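PDB 3MES: choline kinase from Cryptosporidium parvum, which probably transfers phosphate from ATP to choline, and perhaps to ethanolamine, and is seen here with ADP and magnesium bound. Local coordinates for residues Asn267-Glu271 with Asn272-Gln276; Lys66-Glu70 with Ser71-Val75; Leu415-Asn418 with Ser419-Asn423; Val336-Ser339 with Gln340-Glu344. One frame throughout, in Å; residues are numbered along the deposited sequence.

Contact 1: Asn267-Glu271 with Asn272-Gln276; sequences NDLQE and NNLLQ. With MG (magnesium ion), chain M; PT3 (N-propyl-tartramic acid), chain L; DME (decamethonium ion), chain K.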
# COMPACT_ATOMS: atom_id res chain seq x y z
N ASN B 267 -6.91 -13.76 -11.28
CA ASN B 267 -7.79 -14.09 -12.41
C ASN B 267 -9.19 -13.48 -12.36
O ASN B 267 -10.02 -13.74 -13.23
CB ASN B 267 -7.87 -15.61 -12.61
CG ASN B 267 -6.61 -16.18 -13.25
OD1 ASN B 267 -5.98 -15.54 -14.09
ND2 ASN B 267 -6.24 -17.39 -12.85
N ASP B 268 -9.46 -12.68 -11.34
CA ASP B 268 -10.77 -12.07 -11.18
C ASP B 268 -10.67 -10.88 -10.24
O ASP B 268 -11.59 -10.60 -9.47
CB ASP B 268 -11.77 -13.08 -10.62
CG ASP B 268 -13.19 -12.53 -10.53
OD1 ASP B 268 -13.56 -11.68 -11.36
OD2 ASP B 268 -13.93 -12.96 -9.62
N LEU B 269 -9.54 -10.18 -10.30
CA LEU B 269 -9.29 -9.09 -9.38
C LEU B 269 -10.08 -7.84 -9.76
O LEU B 269 -9.53 -6.87 -10.27
CB LEU B 269 -7.79 -8.77 -9.29
CG LEU B 269 -7.36 -7.94 -8.08
CD1 LEU B 269 -7.81 -8.60 -6.79
CD2 LEU B 269 -5.86 -7.72 -8.08
N GLN B 270 -11.39 -7.89 -9.51
CA GLN B 270 -12.27 -6.75 -9.75
C GLN B 270 -12.48 -5.95 -8.46
O GLN B 270 -12.11 -6.41 -7.38
CB GLN B 270 -13.60 -7.24 -10.36
CG GLN B 270 -14.84 -6.48 -9.93
CD GLN B 270 -15.77 -7.33 -9.08
OE1 GLN B 270 -15.61 -8.55 -9.00
NE2 GLN B 270 -16.75 -6.70 -8.46
N GLU B 271 -13.05 -4.76 -8.58
CA GLU B 271 -13.11 -3.84 -7.44
C GLU B 271 -13.82 -4.41 -6.21
O GLU B 271 -13.44 -4.13 -5.08
CB GLU B 271 -13.73 -2.49 -7.85
CG GLU B 271 -15.18 -2.57 -8.30
CD GLU B 271 -15.31 -3.01 -9.74
OE1 GLU B 271 -16.46 -3.14 -10.22
OE2 GLU B 271 -14.27 -3.22 -10.40
N ASN B 272 -14.86 -5.20 -6.44
CA ASN B 272 -15.60 -5.80 -5.33
C ASN B 272 -14.81 -6.90 -4.62
O ASN B 272 -15.21 -7.37 -3.55
CB ASN B 272 -16.95 -6.33 -5.81
CG ASN B 272 -17.91 -5.21 -6.17
OD1 ASN B 272 -18.22 -4.36 -5.35
ND2 ASN B 272 -18.38 -5.22 -7.42
N ASN B 273 -13.68 -7.29 -5.20
CA ASN B 273 -12.80 -8.27 -4.58
C ASN B 273 -11.57 -7.63 -3.95
O ASN B 273 -10.61 -8.31 -3.58
CB ASN B 273 -12.41 -9.36 -5.58
CG ASN B 273 -13.54 -10.35 -5.81
OD1 ASN B 273 -14.43 -10.49 -4.98
ND2 ASN B 273 -13.50 -11.04 -6.95
N LEU B 274 -11.60 -6.31 -3.85
CA LEU B 274 -10.56 -5.56 -3.18
C LEU B 274 -11.16 -4.76 -2.03
O LEU B 274 -11.84 -3.76 -2.25
CB LEU B 274 -9.87 -4.61 -4.17
CG LEU B 274 -9.09 -5.29 -5.30
CD1 LEU B 274 -8.90 -4.34 -6.48
CD2 LEU B 274 -7.74 -5.81 -4.79
N LEU B 275 -10.93 -5.23 -0.81
CA LEU B 275 -11.47 -4.57 0.37
C LEU B 275 -10.48 -3.56 0.96
O LEU B 275 -9.32 -3.89 1.20
CB LEU B 275 -11.85 -5.60 1.44
CG LEU B 275 -12.77 -6.73 0.98
CD1 LEU B 275 -13.18 -7.61 2.15
CD2 LEU B 275 -13.99 -6.16 0.27
N GLN B 276 -10.95 -2.34 1.17
CA GLN B 276 -10.10 -1.30 1.73
C GLN B 276 -10.18 -1.31 3.25
O GLN B 276 -11.10 -0.75 3.84
CB GLN B 276 -10.51 0.08 1.20
CG GLN B 276 -9.86 1.23 1.94
CD GLN B 276 -8.40 1.41 1.58
OE1 GLN B 276 -7.53 1.33 2.44
NE2 GLN B 276 -8.14 1.65 0.30
MG MG M . -15.23 -3.43 -12.56
O1 PT3 L . -16.90 -14.59 -7.24
O11 PT3 L . -18.50 -15.94 -8.03
C1 PT3 L . -17.98 -14.82 -7.84
C2 PT3 L . -18.70 -13.60 -8.42
O2 PT3 L . -19.95 -13.99 -9.00
C3 PT3 L . -17.79 -12.98 -9.48
O3 PT3 L . -18.46 -12.96 -10.74
C4 PT3 L . -17.46 -11.57 -9.02
O41 PT3 L . -16.35 -11.09 -9.25
N4 PT3 L . -18.43 -10.97 -8.34
C41 PT3 L . -18.28 -9.61 -7.81
C42 PT3 L . -19.65 -9.03 -7.47
C43 PT3 L . -19.92 -7.75 -8.26
N1 DME K . -23.28 -6.58 -5.88
C2 DME K . -24.12 -7.64 -6.46
C3 DME K . -23.24 -8.67 -7.18
C4 DME K . -24.08 -9.56 -8.10
C5 DME K . -23.22 -10.63 -8.77
C6 DME K . -22.26 -10.02 -9.80
C7 DME K . -22.58 -10.50 -11.22
C8 DME K . -21.39 -11.23 -11.85
C9 DME K . -20.51 -10.28 -12.67
C10 DME K . -19.03 -10.58 -12.45
C11 DME K . -18.22 -10.33 -13.73
N12 DME K . -16.81 -10.71 -13.51
C13 DME K . -23.96 -5.28 -6.00
C14 DME K . -23.02 -6.88 -4.47
C15 DME K . -22.00 -6.51 -6.61
C16 DME K . -16.26 -9.95 -12.38
C17 DME K . -16.74 -12.15 -13.22
C18 DME K . -16.05 -10.39 -14.73
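Asp268 and Asn273 face each other across a tight loop beside the bound ligands. The amide nitrogen ND2 of Asn273 donates to the backbone O of Asp268 at 3.2 Å and 163°, with the acceptor close to the amide's own plane. Gln270 N bonds Asp268 O at 2.7 Å from the opposite face of that carbonyl, closing an inverse gamma turn centred on Leu269. ND2 of Asn273 also bonds OD1 of Asp285, which fixes the rotation of the amide. Asp268 has CG anti to its N (chi1 -176°), which brings its carboxylate beside the ligands: OD2 lies 3.1 Å from O41 of the tartramic acid, and OD1 is 3.4 Å from C16, a methyl on one cationic head of decamethonium. On the far side of the loop Glu271 folds at chi2 (-81°), and its OE2 meets magnesium at 2.4 Å; the backbone oxygens of Glu304 and Tyr307 bind the same ion. Behind this first shell, Asn273 N bonds Gln270 O at 2.8 Å and Leu274 N bonds Glu271 O, turning the chain into strand 274-276. On its apolar side, CD1 of Leu269 packs on CD2 of Leu274 (3.4 Å), and Leu269 also rests on helix 165-179. With His266 just ahead, Asp268 and Asn273 complete the His-x-Asp-x-x-x-x-Asn signature, Brenner's motif, of the choline kinase and aminoglycoside phosphotransferase families.

Contact 2: Lys66-Glu70 with Ser71-Val75; sequences KEINE and SYIEV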
# COMPACT_ATOMS: atom_id res chain seq x y z
N LYS B 66 -15.54 -19.89 23.24
CA LYS B 66 -16.07 -21.00 24.04
C LYS B 66 -17.07 -20.54 25.11
O LYS B 66 -18.18 -21.07 25.19
CB LYS B 66 -14.92 -21.77 24.70
CG LYS B 66 -15.34 -23.10 25.31
CD LYS B 66 -15.71 -24.11 24.23
CE LYS B 66 -15.94 -25.49 24.83
NZ LYS B 66 -16.22 -26.51 23.78
N GLU B 67 -16.69 -19.55 25.91
CA GLU B 67 -17.51 -19.16 27.06
C GLU B 67 -18.50 -18.03 26.78
O GLU B 67 -19.26 -17.64 27.66
CB GLU B 67 -16.61 -18.78 28.24
CG GLU B 67 -15.97 -19.98 28.93
CD GLU B 67 -17.01 -20.98 29.39
OE1 GLU B 67 -17.90 -20.60 30.18
OE2 GLU B 67 -16.93 -22.16 28.96
N ILE B 68 -18.49 -17.51 25.56
CA ILE B 68 -19.37 -16.40 25.21
C ILE B 68 -20.83 -16.83 25.09
O ILE B 68 -21.14 -17.79 24.38
CB ILE B 68 -18.93 -15.73 23.89
CG1 ILE B 68 -17.51 -15.17 24.02
CG2 ILE B 68 -19.91 -14.63 23.50
CD1 ILE B 68 -16.98 -14.52 22.75
N ASN B 69 -21.71 -16.12 25.78
CA ASN B 69 -23.14 -16.42 25.73
C ASN B 69 -23.73 -16.11 24.36
O ASN B 69 -23.43 -15.08 23.75
CB ASN B 69 -23.89 -15.65 26.81
CG ASN B 69 -25.36 -16.03 26.89
OD1 ASN B 69 -26.24 -15.27 26.49
ND2 ASN B 69 -25.63 -17.23 27.39
N GLU B 70 -24.58 -17.01 23.87
CA GLU B 70 -25.14 -16.89 22.53
C GLU B 70 -25.87 -15.56 22.33
O GLU B 70 -25.99 -15.07 21.20
CB GLU B 70 -26.09 -18.05 22.24
CG GLU B 70 -25.63 -19.39 22.81
CD GLU B 70 -25.86 -19.49 24.31
OE1 GLU B 70 -26.61 -20.39 24.74
OE2 GLU B 70 -25.30 -18.66 25.06
N SER B 71 -26.34 -14.97 23.42
CA SER B 71 -27.09 -13.71 23.34
C SER B 71 -26.22 -12.56 22.82
O SER B 71 -26.74 -11.53 22.40
CB SER B 71 -27.69 -13.35 24.70
OG SER B 71 -26.73 -12.74 25.54
N TYR B 72 -24.91 -12.75 22.86
CA TYR B 72 -23.98 -11.72 22.41
C TYR B 72 -23.43 -12.03 21.02
O TYR B 72 -22.53 -11.35 20.52
CB TYR B 72 -22.82 -11.56 23.40
CG TYR B 72 -23.27 -11.22 24.80
CD1 TYR B 72 -23.73 -9.94 25.10
CD2 TYR B 72 -23.23 -12.16 25.82
CE1 TYR B 72 -24.15 -9.62 26.38
CE2 TYR B 72 -23.64 -11.84 27.10
CZ TYR B 72 -24.10 -10.57 27.37
OH TYR B 72 -24.51 -10.25 28.65
N ILE B 73 -23.99 -13.06 20.39
CA ILE B 73 -23.58 -13.46 19.05
C ILE B 73 -24.70 -13.24 18.05
O ILE B 73 -25.84 -13.64 18.29
CB ILE B 73 -23.17 -14.94 19.02
CG1 ILE B 73 -22.13 -15.23 20.10
CG2 ILE B 73 -22.64 -15.31 17.64
CD1 ILE B 73 -21.76 -16.69 20.21
N GLU B 74 -24.39 -12.59 16.93
CA GLU B 74 -25.38 -12.39 15.89
C GLU B 74 -24.95 -13.02 14.57
O GLU B 74 -23.87 -12.74 14.06
CB GLU B 74 -25.66 -10.90 15.68
CG GLU B 74 -24.66 -10.21 14.78
CD GLU B 74 -25.29 -9.16 13.90
OE1 GLU B 74 -26.53 -9.01 13.94
OE2 GLU B 74 -24.55 -8.48 13.15
N VAL B 75 -25.81 -13.88 14.04
CA VAL B 75 -25.59 -14.47 12.72
C VAL B 75 -26.43 -13.73 11.69
O VAL B 75 -27.66 -13.67 11.80
CB VAL B 75 -25.99 -15.95 12.70
CG1 VAL B 75 -25.98 -16.48 11.27
CG2 VAL B 75 -25.07 -16.77 13.59
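The Tyr72 ring lies beside Asn69, with ring atom CD2 3.7 Å from CB of Asn69, while the backbone O of Asn69 approaches the ring obliquely. Over one face sits Ser71 OG, 3.5 Å above the plane of the Tyr72 ring and displaced toward the rim. This is an Asx turn running into a short 3-10 segment that leads into strand 73-78, the first strand of the five-stranded antiparallel sheet. OD1 of Asn69 is its anchor: Ser71 N reaches it at 3.1 Å and 150°, from well above the amide carbonyl plane. The backbone follows with two overlapping turns, Tyr72 N to Asn69 O at 2.9 Å and Ile73 N to Glu70 O at 2.9 Å, the second handing the chain over to the strand. Ile68 and Ile73 meet nearly at right angles, CG2 against CG1 at 4.1 Å; Ile73 continues inward onto helix 51-61 and strand 85-91, and Ile68 onto Ile91. The turn therefore joins the loop after helix 51-61 to the edge of the sheet. The second bond to OD1 of Asn69 comes from Ser71 OG, swung back by chi1 of 81°: it donates at 2.7 Å, in the carbonyl plane and on a lone pair.

Contact 3: Leu415-Asn418 with Ser419-Asn423; sequences LPLN and SWLFN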
# COMPACT_ATOMS: atom_id res chain seq x y z
N LEU B 415 -1.25 -5.21 -32.36
CA LEU B 415 -1.44 -6.47 -33.07
C LEU B 415 -1.06 -6.30 -34.54
O LEU B 415 -1.35 -5.27 -35.14
CB LEU B 415 -2.89 -6.95 -32.96
CG LEU B 415 -3.36 -7.51 -31.62
CD1 LEU B 415 -4.85 -7.82 -31.68
CD2 LEU B 415 -2.56 -8.75 -31.23
N PRO B 416 -0.41 -7.32 -35.12
CA PRO B 416 -0.06 -8.56 -34.43
C PRO B 416 1.26 -8.46 -33.66
O PRO B 416 2.10 -7.61 -33.98
CB PRO B 416 0.08 -9.56 -35.58
CG PRO B 416 0.55 -8.72 -36.73
CD PRO B 416 -0.05 -7.35 -36.55
N LEU B 417 1.44 -9.32 -32.67
CA LEU B 417 2.65 -9.32 -31.85
C LEU B 417 3.91 -9.40 -32.68
O LEU B 417 4.87 -8.67 -32.44
CB LEU B 417 2.63 -10.49 -30.86
CG LEU B 417 1.92 -10.31 -29.52
CD1 LEU B 417 2.48 -9.10 -28.78
CD2 LEU B 417 0.42 -10.17 -29.74
N ASN B 418 3.92 -10.30 -33.66
CA ASN B 418 5.13 -10.57 -34.43
C ASN B 418 5.62 -9.38 -35.26
O ASN B 418 6.68 -9.46 -35.88
CB ASN B 418 4.94 -11.81 -35.32
CG ASN B 418 3.77 -11.68 -36.27
OD1 ASN B 418 3.28 -10.58 -36.54
ND2 ASN B 418 3.31 -12.81 -36.80
N SER B 419 4.87 -8.29 -35.26
CA SER B 419 5.25 -7.12 -36.05
C SER B 419 6.06 -6.10 -35.25
O SER B 419 6.51 -5.10 -35.80
CB SER B 419 4.02 -6.45 -36.67
OG SER B 419 3.19 -5.86 -35.67
N TRP B 420 6.24 -6.35 -33.96
CA TRP B 420 7.01 -5.43 -33.12
C TRP B 420 7.76 -6.12 -31.98
O TRP B 420 8.92 -5.81 -31.72
CB TRP B 420 6.10 -4.32 -32.56
CG TRP B 420 5.11 -4.78 -31.53
CD1 TRP B 420 3.84 -5.22 -31.74
CD2 TRP B 420 5.32 -4.83 -30.11
NE1 TRP B 420 3.24 -5.55 -30.55
CE2 TRP B 420 4.13 -5.32 -29.53
CE3 TRP B 420 6.39 -4.51 -29.27
CZ2 TRP B 420 3.98 -5.49 -28.16
CZ3 TRP B 420 6.24 -4.69 -27.91
CH2 TRP B 420 5.05 -5.18 -27.36
N LEU B 421 7.10 -7.05 -31.31
CA LEU B 421 7.66 -7.70 -30.12
C LEU B 421 9.09 -8.19 -30.32
O LEU B 421 9.92 -8.09 -29.41
CB LEU B 421 6.77 -8.87 -29.68
CG LEU B 421 7.20 -9.61 -28.42
CD1 LEU B 421 7.28 -8.67 -27.22
CD2 LEU B 421 6.27 -10.77 -28.13
N PHE B 422 9.40 -8.71 -31.50
CA PHE B 422 10.70 -9.30 -31.75
C PHE B 422 11.68 -8.34 -32.42
O PHE B 422 12.80 -8.72 -32.78
CB PHE B 422 10.56 -10.58 -32.59
CG PHE B 422 9.51 -11.53 -32.08
CD1 PHE B 422 9.68 -12.17 -30.86
CD2 PHE B 422 8.37 -11.77 -32.81
CE1 PHE B 422 8.72 -13.04 -30.39
CE2 PHE B 422 7.40 -12.64 -32.34
CZ PHE B 422 7.58 -13.28 -31.13
N ASN B 423 11.27 -7.09 -32.59
CA ASN B 423 12.11 -6.08 -33.23
C ASN B 423 12.75 -5.16 -32.19
O ASN B 423 13.95 -5.21 -31.95
CB ASN B 423 11.31 -5.28 -34.24
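Leu417, Ser419 and Asn418 carry this short 3-10 turn, which follows a cis peptide before Pro416 and begins the last modelled stretch of the chain, beyond helix 391-411. Leu417 works at both ends. Leu417 O, lying over one face of the Trp420 indole, takes two N-H groups: Trp420 N at 3.1 Å from above the carbonyl plane, and Leu421 N at 3.0 Å, nearly along the C=O axis (169°). The Leu417 side chain runs beside the indole in the same direction, placing its CD1 4.0 Å from CZ2 of Trp420, and CD1 also approaches CD2 of Leu421. Leu417 and Leu415 both rest on Val362 of helix 351-362, while the indole donates from NE1 to Ile414 O and forms a cation-pi contact with Lys358. The tail is thus pinned against that helix. Asn418 meets Phe422 through CA and CB: ring atom CE2 is 3.7 Å from CA of Asn418, and CB lies in plane at the ring's edge. Phe422 itself sits in a type I turn from Trp420 to Asn423, and its ring meets Tyr256 edge-to-face. Ser419 closes the turn from the Pro416 side. Ser419 N bonds Pro416 O at 3.1 Å from above the carbonyl plane, and with chi1 at 68° the hydroxyl bends back to that same oxygen, so that OG donates in the carbonyl plane at 2.7 Å.

Contact 4: Val336-Ser339 with Gln340-Glu344; sequences VYLS and QTLQE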
# COMPACT_ATOMS: atom_id res chain seq x y z
N VAL B 336 5.27 -0.23 -10.78
CA VAL B 336 5.18 -0.66 -9.39
C VAL B 336 5.14 -2.18 -9.31
O VAL B 336 5.76 -2.78 -8.43
CB VAL B 336 3.93 -0.07 -8.70
CG1 VAL B 336 3.81 -0.61 -7.29
CG2 VAL B 336 3.98 1.45 -8.71
N TYR B 337 4.39 -2.79 -10.22
CA TYR B 337 4.29 -4.24 -10.29
C TYR B 337 5.68 -4.87 -10.41
O TYR B 337 6.06 -5.72 -9.59
CB TYR B 337 3.42 -4.66 -11.49
CG TYR B 337 3.41 -6.15 -11.77
CD1 TYR B 337 2.51 -6.98 -11.12
CD2 TYR B 337 4.30 -6.71 -12.67
CE1 TYR B 337 2.50 -8.34 -11.36
CE2 TYR B 337 4.30 -8.07 -12.92
CZ TYR B 337 3.39 -8.88 -12.26
OH TYR B 337 3.38 -10.24 -12.51
N LEU B 338 6.43 -4.44 -11.41
CA LEU B 338 7.76 -4.99 -11.67
C LEU B 338 8.74 -4.70 -10.54
O LEU B 338 9.58 -5.53 -10.21
CB LEU B 338 8.31 -4.45 -12.99
CG LEU B 338 7.60 -4.95 -14.25
CD1 LEU B 338 8.09 -4.21 -15.49
CD2 LEU B 338 7.81 -6.45 -14.40
N SER B 339 8.62 -3.51 -9.95
CA SER B 339 9.44 -3.17 -8.80
C SER B 339 9.21 -4.20 -7.70
O SER B 339 10.13 -4.56 -6.97
CB SER B 339 9.12 -1.77 -8.29
OG SER B 339 9.42 -0.79 -9.28
N GLN B 340 7.98 -4.68 -7.61
CA GLN B 340 7.60 -5.66 -6.60
C GLN B 340 8.07 -7.06 -6.97
O GLN B 340 8.69 -7.75 -6.15
CB GLN B 340 6.09 -5.63 -6.38
CG GLN B 340 5.54 -6.78 -5.52
CD GLN B 340 5.93 -6.66 -4.06
OE1 GLN B 340 7.04 -7.02 -3.67
NE2 GLN B 340 5.01 -6.17 -3.24
N THR B 341 7.79 -7.49 -8.19
CA THR B 341 8.15 -8.84 -8.62
C THR B 341 9.66 -9.00 -8.79
O THR B 341 10.22 -10.05 -8.46
CB THR B 341 7.45 -9.26 -9.93
OG1 THR B 341 7.90 -8.43 -11.02
CG2 THR B 341 5.94 -9.14 -9.80
N LEU B 342 10.32 -7.96 -9.28
CA LEU B 342 11.76 -8.01 -9.53
C LEU B 342 12.57 -7.47 -8.36
O LEU B 342 13.77 -7.73 -8.26
CB LEU B 342 12.11 -7.24 -10.81
CG LEU B 342 11.55 -7.82 -12.12
CD1 LEU B 342 11.84 -6.89 -13.29
CD2 LEU B 342 12.11 -9.21 -12.38
N GLN B 343 11.93 -6.73 -7.47
CA GLN B 343 12.61 -6.14 -6.32
C GLN B 343 13.72 -5.18 -6.75
O GLN B 343 14.80 -5.15 -6.15
CB GLN B 343 13.19 -7.24 -5.42
CG GLN B 343 12.13 -8.00 -4.64
CD GLN B 343 11.40 -7.12 -3.64
OE1 GLN B 343 12.02 -6.37 -2.89
NE2 GLN B 343 10.08 -7.21 -3.62
N GLU B 344 13.46 -4.40 -7.80
CA GLU B 344 14.41 -3.39 -8.25
C GLU B 344 13.68 -2.13 -8.71
O GLU B 344 12.50 -2.18 -9.06
CB GLU B 344 15.29 -3.94 -9.38
CG GLU B 344 14.59 -4.06 -10.71
CD GLU B 344 15.46 -4.71 -11.77
OE1 GLU B 344 16.04 -5.78 -11.47
OE2 GLU B 344 15.55 -4.17 -12.89
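The aromatic contact comes first: CG2 of Thr341 sits over one face of the Tyr337 ring, 3.7 Å from its centroid and 19° off the normal, a CH-pi contact between residues one helical turn apart. Tyr337 has CG anti to the backbone N (chi1 172°), which lays the ring forward along the helix beside Thr341. Apolar packing is lighter, with CD2 of Leu338 4.2 Å from CD1 of Leu342 on the next turn. The backbone bonds are those of an alpha helix running out: Thr341 N to Tyr337 O at 2.8 Å and Leu342 N to Leu338 O at 2.7 Å are sound, whereas Gln343 N to Ser339 O is weak. At Gln343 phi turns positive and the helix stops. The Gln343 side chain folds back, NE2 donating to Gln340 O at 2.9 Å, in the carbonyl plane and on a lone pair. Around this end of helix 327-342, Tyr337 packs on helix 294-303 and bonds His179 through OH, Leu338 and Leu342 lie on helix 351-362, and Ser339 OG bonds Ser335 O and Val346 N. Val336, Ser339 and Gln340 pack against His166 of the second subunit, so the helix end faces the dimer partner.

Contact 1 is the buried one, its centre about 7 Å from the centre of the chain, and the only one of the four at the ligands; its chemistry is largely polar, with magnesium coordination beside backbone turn bonds. Contact 2 lies at the surface, its centre about 35 Å from that of the chain, where a serine and an asparagine shape the entry to the first sheet. Contacts 3 and 4 are partly buried, and both lean on helix 351-362. Contact 4 is a helix end at the subunit interface, contact 3 a C-terminal tail held by turn bonds with leucine and aromatic packing. Contacts 2 and 3 lie on opposite sides of the chain's centre.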